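Local coordinates for SusD family protein (PDB 7KV1), which probably binds beta-glucan at the cell surface of the gut bacterium Bacteroides uniformis, as a glycan-binding protein of the SusD family, at residues S111-D116 and Q514-S519; A180-A185 and P521-N526. All blocks are in the same frame, centred on the assembly; numbering follows the deposited sequence.

From the N terminus the chain first lays down helix 110-129, whose first turns enter contact 1, and then helix 138-162 and the loop 180-185, which enters contact 2. Some 330 residues later it comes back with the short helix 514-519, closing contact 1, and the tail 521-526, extended from L523 on, closing contact 2. The two closures therefore cross, with segments alternating along the sequence, and both join the N-terminal helical part of the SusD fold to the C-terminal end of the chain. The centres of contact 1 and contact 2 lie about 12 Å apart. The two touch: L523 packs against W113 and E516, and Q525 against L517.

Contact 1: residues S111-D116 and Q514-S519; sequences SLWTVD and QGELDS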
# COMPACT_ATOMS: atom_id res chain seq x y z
N SER A 111 10.99 5.34 10.81
CA SER A 111 10.03 6.47 10.68
C SER A 111 8.60 5.94 10.55
O SER A 111 7.68 6.56 11.10
CB SER A 111 10.42 7.39 9.54
OG SER A 111 10.30 6.69 8.33
N LEU A 112 8.42 4.79 9.88
CA LEU A 112 7.09 4.19 9.67
C LEU A 112 6.53 3.76 11.02
O LEU A 112 5.33 3.97 11.26
CB LEU A 112 7.24 3.00 8.70
CG LEU A 112 6.16 2.84 7.66
CD1 LEU A 112 6.02 4.11 6.83
CD2 LEU A 112 6.44 1.63 6.77
N TRP A 113 7.37 3.22 11.89
CA TRP A 113 7.02 2.88 13.29
C TRP A 113 6.52 4.13 14.03
O TRP A 113 5.42 4.11 14.58
CB TRP A 113 8.21 2.21 13.96
CG TRP A 113 8.07 1.85 15.42
CD1 TRP A 113 8.01 2.70 16.48
CD2 TRP A 113 8.17 0.52 15.97
NE1 TRP A 113 8.04 1.99 17.66
CE2 TRP A 113 8.11 0.65 17.37
CE3 TRP A 113 8.29 -0.75 15.41
CZ2 TRP A 113 8.15 -0.44 18.22
CZ3 TRP A 113 8.33 -1.84 16.25
CH2 TRP A 113 8.26 -1.68 17.63
N THR A 114 7.27 5.23 13.98
CA THR A 114 6.89 6.50 14.62
C THR A 114 5.56 7.01 14.03
O THR A 114 4.66 7.34 14.81
CB THR A 114 8.02 7.54 14.52
OG1 THR A 114 9.15 6.87 15.05
CG2 THR A 114 7.70 8.79 15.31
N VAL A 115 5.44 7.06 12.70
CA VAL A 115 4.18 7.47 12.03
C VAL A 115 3.01 6.63 12.57
O VAL A 115 1.99 7.20 13.01
CB VAL A 115 4.29 7.30 10.51
CG1 VAL A 115 2.94 7.44 9.84
CG2 VAL A 115 5.31 8.25 9.91
N ASP A 116 3.14 5.31 12.53
CA ASP A 116 2.01 4.41 12.88
C ASP A 116 1.62 4.60 14.36
O ASP A 116 0.42 4.74 14.64
CB ASP A 116 2.32 2.95 12.55
CG ASP A 116 2.44 2.68 11.06
OD1 ASP A 116 1.82 3.43 10.24
OD2 ASP A 116 3.18 1.72 10.72
N GLN A 514 17.09 0.68 16.49
CA GLN A 514 17.86 0.59 17.76
C GLN A 514 17.28 1.57 18.79
O GLN A 514 17.20 1.19 19.96
CB GLN A 514 19.35 0.84 17.49
CG GLN A 514 20.22 0.40 18.66
CD GLN A 514 21.63 0.92 18.54
OE1 GLN A 514 21.94 2.00 19.04
NE2 GLN A 514 22.47 0.19 17.83
N GLY A 515 16.86 2.75 18.37
CA GLY A 515 16.22 3.78 19.23
C GLY A 515 15.03 3.24 20.02
O GLY A 515 14.89 3.60 21.22
N GLU A 516 14.19 2.39 19.40
CA GLU A 516 13.01 1.80 20.08
C GLU A 516 13.48 0.81 21.15
O GLU A 516 12.91 0.83 22.25
CB GLU A 516 12.12 1.12 19.04
CG GLU A 516 11.70 2.06 17.96
CD GLU A 516 10.89 3.23 18.49
OE1 GLU A 516 10.31 3.10 19.60
OE2 GLU A 516 10.78 4.23 17.78
N LEU A 517 14.49 0.00 20.84
CA LEU A 517 15.09 -0.96 21.78
C LEU A 517 15.67 -0.18 22.97
O LEU A 517 15.49 -0.65 24.11
CB LEU A 517 16.16 -1.80 21.09
CG LEU A 517 15.74 -2.56 19.83
CD1 LEU A 517 16.92 -3.40 19.34
CD2 LEU A 517 14.54 -3.46 20.07
N ASP A 518 16.35 0.93 22.71
CA ASP A 518 16.98 1.80 23.74
C ASP A 518 15.89 2.44 24.61
O ASP A 518 16.11 2.48 25.82
CB ASP A 518 17.92 2.84 23.12
CG ASP A 518 19.21 2.31 22.48
OD1 ASP A 518 19.67 1.18 22.81
OD2 ASP A 518 19.76 3.02 21.62
N SER A 519 14.74 2.87 24.07
CA SER A 519 13.59 3.41 24.86
C SER A 519 12.91 2.34 25.71
O SER A 519 12.27 2.73 26.71
CB SER A 519 12.52 4.01 24.00
OG SER A 519 13.00 5.17 23.38
O HOH W 1 9.16 6.22 17.58
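A chi1 of 177° extends the indole of W113 away from its own backbone N toward E516. In the glutamate, a chi1 of -56° sets CG above the face of the five-membered ring, and a bend at chi2 swings the carboxylate outward past the NE1-CD1 edge while it stays above the indole plane. E516 CG stands 3.9 Å from the centroid of the five-membered ring of W113, a CH-pi contact displaced toward the rim. The two side chains run past each other in opposite directions, and the carboxylate plane is turned 32° from the indole. Its oxygens reach different atoms of the pyrrole side: E516 OE1 comes to 3.2 Å from W113 NE1, and E516 OE2 to 3.4 Å from W113 CD1. In this TPR-containing helical fold of the SusD family, F163 meets the indole edge to face, and Y117, P167 and I512 also pack against it. The W113-E516 contact joins the short C-terminal helix 514-519 to the early helix 110-129. T114 joins through solvent. Its OG1 is 4.1 Å from E516 OE2, and one water bridges them, 2.6 Å from T114 OG1 and donating to E516 OE2 at 2.6 Å.

Contact 2: residues A180-A185 and P521-N526; sequences APQYTA and PALVQN
Two largely irregular segments approach closely here, the first ending at the start of helix 185-201; Q182 and L523 have the nearest CA atoms, at 6.4 Å, and it is a side chain, Q182, that pairs with the backbone of 521-526. Its CG lies anti to the backbone N (chi1 -171°) and the chain stays extended beyond, which carries the terminal amide to the main chain of V524. There both halves of the amide are used. V524 N donates to Q182 OE1 at 2.8 Å with an almost straight N-H...O angle of 174°, the donor tilted somewhat from the carbonyl plane, and Q182 NE2 donates to V524 O at 3.0 Å, lying in the carbonyl plane on a lone pair. Since V524 O is also close to the plane of the glutamine amide, this pair of bonds fixes its rotation. A water donates to Q182 OE1 at 2.8 Å and also to A522 O, so the glutamine oxygen accepts from two donors. Q182 NE2 has a second acceptor in N165 O, which ties the amide to the loop following helix 138-162. L523 crosses the glutamine at about a right angle: L523 CD2 touches Q182 CD at 3.5 Å and also runs up against its CB and CG. V524 adds a lighter contact, its CB 3.8 Å from Q182 OE1. Nearby, N526 OD1 accepts from N165 ND2, while N526 ND2 donates to F163 O and I510 O. The amide takes both the N-H and the C=O of one residue, as in a hydrogen-bonded pair of antiparallel strands, though no strand is present here, and it joins the C-terminal tail of the SusD fold to the loop leading into helix 185-201.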
# COMPACT_ATOMS: atom_id res chain seq x y z
N ALA A 180 3.72 -0.73 26.13
CA ALA A 180 2.72 -1.79 25.96
C ALA A 180 3.43 -3.12 25.73
O ALA A 180 4.56 -3.16 25.25
CB ALA A 180 1.80 -1.40 24.82
N PRO A 181 2.76 -4.26 26.00
CA PRO A 181 3.39 -5.56 25.82
C PRO A 181 3.63 -5.76 24.31
O PRO A 181 2.78 -5.37 23.53
CB PRO A 181 2.37 -6.53 26.43
CG PRO A 181 1.05 -5.80 26.29
CD PRO A 181 1.37 -4.33 26.47
N GLN A 182 4.81 -6.27 23.95
CA GLN A 182 5.12 -6.71 22.56
C GLN A 182 4.38 -8.03 22.29
O GLN A 182 4.65 -9.04 22.96
CB GLN A 182 6.62 -6.82 22.36
CG GLN A 182 7.04 -7.06 20.91
CD GLN A 182 8.54 -7.25 20.85
OE1 GLN A 182 9.16 -7.58 21.86
NE2 GLN A 182 9.12 -7.10 19.67
N TYR A 183 3.45 -8.02 21.32
CA TYR A 183 2.78 -9.24 20.82
C TYR A 183 3.60 -9.86 19.70
O TYR A 183 4.37 -9.12 19.03
CB TYR A 183 1.41 -8.88 20.26
CG TYR A 183 0.35 -8.58 21.27
CD1 TYR A 183 0.63 -8.19 22.56
CD2 TYR A 183 -0.98 -8.62 20.87
CE1 TYR A 183 -0.38 -7.88 23.46
CE2 TYR A 183 -2.00 -8.36 21.77
CZ TYR A 183 -1.70 -8.00 23.05
OH TYR A 183 -2.73 -7.73 23.88
N THR A 184 3.41 -11.16 19.49
CA THR A 184 3.91 -11.88 18.30
C THR A 184 3.08 -11.40 17.09
O THR A 184 1.96 -10.89 17.29
CB THR A 184 3.89 -13.40 18.50
OG1 THR A 184 2.51 -13.78 18.44
CG2 THR A 184 4.59 -13.84 19.79
N ALA A 185 3.60 -11.54 15.86
CA ALA A 185 2.85 -11.18 14.63
C ALA A 185 1.46 -11.83 14.66
O ALA A 185 0.46 -11.10 14.40
CB ALA A 185 3.61 -11.59 13.41
N PRO A 521 13.36 -1.48 27.16
CA PRO A 521 14.22 -2.65 27.32
C PRO A 521 13.44 -3.97 27.26
O PRO A 521 14.05 -5.04 27.19
CB PRO A 521 14.85 -2.41 28.71
CG PRO A 521 13.81 -1.57 29.45
CD PRO A 521 13.22 -0.68 28.39
N ALA A 522 12.11 -3.92 27.26
CA ALA A 522 11.25 -5.13 27.18
C ALA A 522 11.15 -5.62 25.72
O ALA A 522 10.83 -6.81 25.53
CB ALA A 522 9.87 -4.85 27.78
N LEU A 523 11.38 -4.75 24.73
CA LEU A 523 11.24 -5.12 23.29
C LEU A 523 12.29 -6.15 22.92
O LEU A 523 13.48 -5.93 23.24
CB LEU A 523 11.47 -3.93 22.38
CG LEU A 523 10.26 -3.07 22.02
CD1 LEU A 523 10.70 -2.04 21.01
CD2 LEU A 523 9.10 -3.89 21.47
N VAL A 524 11.89 -7.19 22.19
CA VAL A 524 12.84 -8.18 21.63
C VAL A 524 13.00 -7.93 20.13
O VAL A 524 11.99 -7.81 19.43
CB VAL A 524 12.38 -9.61 21.94
CG1 VAL A 524 13.34 -10.63 21.34
CG2 VAL A 524 12.24 -9.83 23.44
N GLN A 525 14.24 -7.89 19.66
CA GLN A 525 14.57 -7.65 18.23
C GLN A 525 14.05 -8.84 17.42
O GLN A 525 14.11 -9.99 17.91
CB GLN A 525 16.08 -7.48 18.01
CG GLN A 525 16.47 -7.23 16.56
CD GLN A 525 15.80 -6.01 15.97
OE1 GLN A 525 14.62 -6.05 15.61
NE2 GLN A 525 16.55 -4.91 15.89
N ASN A 526 13.56 -8.60 16.21
CA ASN A 526 13.20 -9.67 15.27
C ASN A 526 14.46 -10.45 14.91
O ASN A 526 15.52 -9.80 14.81
CB ASN A 526 12.58 -9.08 14.00
CG ASN A 526 11.18 -8.55 14.27
OD1 ASN A 526 10.53 -9.09 15.14
ND2 ASN A 526 10.74 -7.52 13.57
O HOH W 2 8.81 -8.23 24.52